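Prolyl endopeptidase (Myxococcus xanthus, PDB 2BKL) is a serine peptidase of the prolyl oligopeptidase family that probably cleaves oligopeptides on the carboxyl side of proline and, far less readily, of alanine. Local coordinates at residues S129-P141 against V148-S160. Sequence-based numbering, arbitrary orientation.
Sequences SWDGKKVAFAQKP and VLHVIDVDSGEWS
Phe137 and His150 face each other as a hydrogen-bonded pair of the antiparallel hairpin 134-141/148-153, in the N-terminal beta-propeller domain. Phe137 CG sits between the backbone N and the carbonyl carbon (chi1 67°), which lays the ring over its neighbour strand. His150 CB packs on one ring face, a CH-pi contact 3.8 Å from the centroid. The two rings are slid apart and barely overlap. The Phe137 edge, led by CZ, points into the face of Trp159 in a T-shaped stack, planes at 80°. Gln139 lies at the Trp159 edge, its NE2 3.5 Å from Trp159 CH2. Water 2 joins Gln139 OE1 to His150 NE2; the two atoms are 3.2 Å apart but not directly hydrogen-bonded. On the same sheet face, Val135 CB meets Ile152 CG2 at 3.8 Å, and Leu109 of strand 107-110 touches both side chains.

The other face carries a salt bridge. Lys134, bent at chi2 (-67°), brings NZ to Asp153 OD1 at 2.9 Å, on the anti side of the carboxylate. Asp153 OD2 accepts from Ser156 N and, at 2.6 Å, from Ser156 OG, on opposite faces of its plane. With an alanine in place of this aspartate, Lys134 NZ would probably lose its charged mate and the turn at Ser156 two of its bonds. The Phe137 face thus joins the strands by an aromatic cluster with a water-bridged polar end. On the other, small apolar pairs run beside a carboxylate linking Lys134 to the turn after the partner strand.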
loop_
_atom_site.group_PDB
_atom_site.type_symbol
_atom_site.label_atom_id
_atom_site.label_comp_id
_atom_site.label_asym_id
_atom_site.label_seq_id
_atom_site.Cartn_x
_atom_site.Cartn_y
_atom_site.Cartn_z
ATOM N N SER A 129 -16.034 4.490 18.889
ATOM C CA SER A 129 -17.397 5.018 18.892
ATOM C C SER A 129 -17.367 6.504 19.279
ATOM O O SER A 129 -16.433 6.992 19.902
ATOM C CB SER A 129 -18.282 4.207 19.835
ATOM O OG SER A 129 -17.860 4.354 21.182
ATOM N N TRP A 130 -18.402 7.233 18.861
ATOM C CA TRP A 130 -18.445 8.676 19.055
ATOM C C TRP A 130 -18.486 9.066 20.522
ATOM O O TRP A 130 -18.010 10.143 20.863
ATOM C CB TRP A 130 -19.605 9.318 18.259
ATOM C CG TRP A 130 -19.363 9.129 16.805
ATOM C CD1 TRP A 130 -19.974 8.225 15.978
ATOM C CD2 TRP A 130 -18.334 9.737 16.024
ATOM N NE1 TRP A 130 -19.411 8.269 14.730
ATOM C CE2 TRP A 130 -18.390 9.177 14.726
ATOM C CE3 TRP A 130 -17.351 10.703 16.286
ATOM C CZ2 TRP A 130 -17.524 9.565 13.687
ATOM C CZ3 TRP A 130 -16.496 11.078 15.265
ATOM C CH2 TRP A 130 -16.577 10.511 13.984
ATOM N N ASP A 131 -19.008 8.190 21.383
ATOM C CA ASP A 131 -19.035 8.443 22.818
ATOM C C ASP A 131 -17.731 8.089 23.547
ATOM O O ASP A 131 -17.605 8.311 24.761
ATOM C CB ASP A 131 -20.255 7.783 23.487
ATOM C CG ASP A 131 -20.226 6.284 23.479
ATOM O OD1 ASP A 131 -19.247 5.701 22.962
ATOM O OD2 ASP A 131 -21.165 5.599 23.964
ATOM N N GLY A 132 -16.774 7.530 22.815
ATOM C CA GLY A 132 -15.482 7.140 23.376
ATOM C C GLY A 132 -15.560 5.939 24.294
ATOM O O GLY A 132 -14.583 5.676 25.001
ATOM N N LYS A 133 -16.660 5.190 24.241
ATOM C CA LYS A 133 -16.867 4.065 25.176
ATOM C C LYS A 133 -16.571 2.684 24.576
ATOM O O LYS A 133 -16.441 1.717 25.344
ATOM C CB LYS A 133 -18.281 4.043 25.724
ATOM C CG LYS A 133 -18.760 5.350 26.346
ATOM C CD LYS A 133 -18.075 5.720 27.605
ATOM C CE LYS A 133 -18.813 6.938 28.247
ATOM N NZ LYS A 133 -17.969 7.691 29.181
ATOM N N LYS A 134 -16.506 2.569 23.256
ATOM C CA LYS A 134 -16.329 1.289 22.568
ATOM C C LYS A 134 -15.319 1.448 21.440
ATOM O O LYS A 134 -15.203 2.521 20.827
ATOM C CB LYS A 134 -17.651 0.797 21.931
ATOM C CG LYS A 134 -18.846 0.705 22.851
ATOM C CD LYS A 134 -18.714 -0.356 23.926
ATOM C CE LYS A 134 -20.015 -0.484 24.721
ATOM N NZ LYS A 134 -19.887 -1.498 25.779
ATOM N N VAL A 135 -14.578 0.384 21.142
ATOM C CA VAL A 135 -13.725 0.355 19.953
ATOM C C VAL A 135 -14.050 -0.912 19.207
ATOM O O VAL A 135 -13.984 -2.016 19.788
ATOM C CB VAL A 135 -12.212 0.443 20.287
ATOM C CG1 VAL A 135 -11.346 0.367 19.028
ATOM C CG2 VAL A 135 -11.927 1.733 21.037
ATOM N N ALA A 136 -14.381 -0.782 17.935
ATOM C CA ALA A 136 -14.529 -1.906 17.025
ATOM C C ALA A 136 -13.203 -2.085 16.300
ATOM O O ALA A 136 -12.612 -1.115 15.839
ATOM C CB ALA A 136 -15.645 -1.623 16.043
ATOM N N PHE A 137 -12.719 -3.311 16.199
ATOM C CA PHE A 137 -11.381 -3.559 15.698
ATOM C C PHE A 137 -11.282 -4.916 15.045
ATOM O O PHE A 137 -12.057 -5.819 15.354
ATOM C CB PHE A 137 -10.335 -3.420 16.796
ATOM C CG PHE A 137 -10.418 -4.468 17.847
ATOM C CD1 PHE A 137 -11.274 -4.302 18.915
ATOM C CD2 PHE A 137 -9.632 -5.604 17.802
ATOM C CE1 PHE A 137 -11.382 -5.248 19.897
ATOM C CE2 PHE A 137 -9.723 -6.540 18.798
ATOM C CZ PHE A 137 -10.623 -6.359 19.847
ATOM N N ALA A 138 -10.316 -5.073 14.152
ATOM C CA ALA A 138 -10.075 -6.336 13.457
ATOM C C ALA A 138 -8.917 -7.082 14.090
ATOM O O ALA A 138 -7.871 -6.497 14.425
ATOM C CB ALA A 138 -9.773 -6.085 12.028
ATOM N N GLN A 139 -9.087 -8.388 14.263
ATOM C CA GLN A 139 -7.970 -9.302 14.540
ATOM C C GLN A 139 -7.642 -10.062 13.269
ATOM O O GLN A 139 -8.548 -10.592 12.624
ATOM C CB GLN A 139 -8.328 -10.326 15.605
ATOM C CG GLN A 139 -8.425 -9.865 17.011
ATOM C CD GLN A 139 -8.370 -11.060 17.950
ATOM O OE1 GLN A 139 -9.238 -11.931 17.886
ATOM N NE2 GLN A 139 -7.333 -11.134 18.768
ATOM N N LYS A 140 -6.357 -10.143 12.920
ATOM C CA LYS A 140 -5.901 -10.696 11.634
ATOM C C LYS A 140 -4.791 -11.715 11.876
ATOM O O LYS A 140 -3.666 -11.320 12.192
ATOM C CB LYS A 140 -5.361 -9.577 10.750
ATOM C CG LYS A 140 -6.391 -8.485 10.453
ATOM C CD LYS A 140 -6.063 -7.571 9.294
ATOM C CE LYS A 140 -4.665 -7.068 9.322
ATOM N NZ LYS A 140 -4.322 -6.470 8.001
ATOM N N PRO A 141 -5.085 -13.010 11.766
ATOM C CA PRO A 141 -4.044 -14.031 11.839
ATOM C C PRO A 141 -2.959 -13.769 10.819
ATOM O O PRO A 141 -3.283 -13.456 9.662
ATOM C CB PRO A 141 -4.811 -15.324 11.553
ATOM C CG PRO A 141 -6.168 -15.044 12.096
ATOM C CD PRO A 141 -6.432 -13.600 11.691
ATOM N N VAL A 148 -11.451 -10.745 11.552
ATOM C CA VAL A 148 -12.655 -10.877 12.349
ATOM C C VAL A 148 -12.816 -9.621 13.174
ATOM O O VAL A 148 -11.889 -9.194 13.859
ATOM C CB VAL A 148 -12.553 -12.141 13.254
ATOM C CG1 VAL A 148 -13.754 -12.278 14.196
ATOM C CG2 VAL A 148 -12.351 -13.386 12.394
ATOM N N LEU A 149 -14.014 -9.032 13.132
ATOM C CA LEU A 149 -14.299 -7.849 13.944
ATOM C C LEU A 149 -14.702 -8.209 15.360
ATOM O O LEU A 149 -15.468 -9.163 15.578
ATOM C CB LEU A 149 -15.416 -7.029 13.302
ATOM C CG LEU A 149 -15.183 -6.566 11.854
ATOM C CD1 LEU A 149 -16.384 -5.826 11.335
ATOM C CD2 LEU A 149 -13.885 -5.709 11.790
ATOM N N HIS A 150 -14.182 -7.445 16.305
ATOM C CA HIS A 150 -14.492 -7.515 17.721
ATOM C C HIS A 150 -14.817 -6.136 18.238
ATOM O O HIS A 150 -14.543 -5.106 17.579
ATOM C CB HIS A 150 -13.275 -8.057 18.478
ATOM C CG HIS A 150 -13.002 -9.497 18.206
ATOM N ND1 HIS A 150 -13.525 -10.507 18.985
ATOM C CD2 HIS A 150 -12.270 -10.100 17.240
ATOM C CE1 HIS A 150 -13.110 -11.673 18.516
ATOM N NE2 HIS A 150 -12.375 -11.462 17.443
ATOM N N VAL A 151 -15.390 -6.072 19.429
ATOM C CA VAL A 151 -15.631 -4.812 20.096
ATOM C C VAL A 151 -15.155 -4.910 21.520
ATOM O O VAL A 151 -15.440 -5.908 22.205
ATOM C CB VAL A 151 -17.148 -4.425 20.077
ATOM C CG1 VAL A 151 -17.386 -3.102 20.816
ATOM C CG2 VAL A 151 -17.701 -4.377 18.684
ATOM N N ILE A 152 -14.457 -3.878 21.991
ATOM C CA ILE A 152 -14.005 -3.787 23.362
ATOM C C ILE A 152 -14.678 -2.615 24.042
ATOM O O ILE A 152 -14.832 -1.536 23.443
ATOM C CB ILE A 152 -12.454 -3.681 23.464
ATOM C CG1 ILE A 152 -12.009 -3.687 24.920
ATOM C CG2 ILE A 152 -11.908 -2.480 22.683
ATOM C CD1 ILE A 152 -10.503 -3.888 25.136
ATOM N N ASP A 153 -15.060 -2.818 25.294
ATOM C CA ASP A 153 -15.561 -1.757 26.150
ATOM C C ASP A 153 -14.368 -1.039 26.780
ATOM O O ASP A 153 -13.563 -1.655 27.454
ATOM C CB ASP A 153 -16.457 -2.365 27.224
ATOM C CG ASP A 153 -17.010 -1.337 28.161
ATOM O OD1 ASP A 153 -17.961 -0.624 27.760
ATOM O OD2 ASP A 153 -16.510 -1.151 29.303
ATOM N N VAL A 154 -14.252 0.271 26.544
ATOM C CA VAL A 154 -13.060 1.014 26.928
ATOM C C VAL A 154 -12.879 1.091 28.447
ATOM O O VAL A 154 -11.787 0.833 28.946
ATOM C CB VAL A 154 -13.084 2.440 26.276
ATOM C CG1 VAL A 154 -11.931 3.321 26.781
ATOM C CG2 VAL A 154 -13.014 2.313 24.769
ATOM N N ASP A 155 -13.947 1.395 29.167
ATOM C CA ASP A 155 -13.842 1.613 30.604
ATOM C C ASP A 155 -13.401 0.343 31.337
ATOM O O ASP A 155 -12.568 0.394 32.214
ATOM C CB ASP A 155 -15.175 2.064 31.187
ATOM C CG ASP A 155 -15.481 3.522 30.913
ATOM O OD1 ASP A 155 -14.554 4.305 30.640
ATOM O OD2 ASP A 155 -16.644 3.966 30.979
ATOM N N SER A 156 -13.933 -0.796 30.909
ATOM C CA SER A 156 -13.709 -2.081 31.584
ATOM C C SER A 156 -12.650 -2.949 30.961
ATOM O O SER A 156 -12.153 -3.873 31.610
ATOM C CB SER A 156 -15.028 -2.867 31.593
ATOM O OG SER A 156 -15.405 -3.337 30.303
ATOM N N GLY A 157 -12.331 -2.688 29.688
ATOM C CA GLY A 157 -11.470 -3.551 28.902
ATOM C C GLY A 157 -12.063 -4.894 28.503
ATOM O O GLY A 157 -11.345 -5.751 27.988
ATOM N N GLU A 158 -13.373 -5.073 28.690
ATOM C CA GLU A 158 -14.010 -6.339 28.342
ATOM C C GLU A 158 -14.279 -6.447 26.841
ATOM O O GLU A 158 -14.920 -5.570 26.250
ATOM C CB GLU A 158 -15.326 -6.501 29.125
ATOM C CG GLU A 158 -15.149 -6.759 30.613
ATOM C CD GLU A 158 -14.488 -8.083 30.968
ATOM O OE1 GLU A 158 -14.699 -9.082 30.240
ATOM O OE2 GLU A 158 -13.746 -8.104 31.998
ATOM N N TRP A 159 -13.828 -7.546 26.262
ATOM C CA TRP A 159 -14.144 -7.877 24.896
ATOM C C TRP A 159 -15.542 -8.459 24.841
ATOM O O TRP A 159 -15.838 -9.369 25.601
ATOM C CB TRP A 159 -13.169 -8.897 24.345
ATOM C CG TRP A 159 -11.776 -8.415 24.094
ATOM C CD1 TRP A 159 -11.049 -7.557 24.850
ATOM C CD2 TRP A 159 -10.923 -8.809 23.015
ATOM N NE1 TRP A 159 -9.797 -7.391 24.310
ATOM C CE2 TRP A 159 -9.692 -8.164 23.188
ATOM C CE3 TRP A 159 -11.067 -9.680 21.936
ATOM C CZ2 TRP A 159 -8.631 -8.327 22.290
ATOM C CZ3 TRP A 159 -10.023 -9.833 21.045
ATOM C CH2 TRP A 159 -8.818 -9.178 21.238
ATOM N N SER A 160 -16.380 -7.940 23.958
ATOM C CA SER A 160 -17.724 -8.472 23.739
ATOM C C SER A 160 -17.681 -9.915 23.236
ATOM O O SER A 160 -16.926 -10.256 22.332
ATOM C CB SER A 160 -18.494 -7.620 22.752
ATOM O OG SER A 160 -19.813 -8.144 22.587
HETATM O O HOH W 1 -16.353 2.460 28.148
HETATM O O HOH W 2 -10.889 -13.434 16.060
#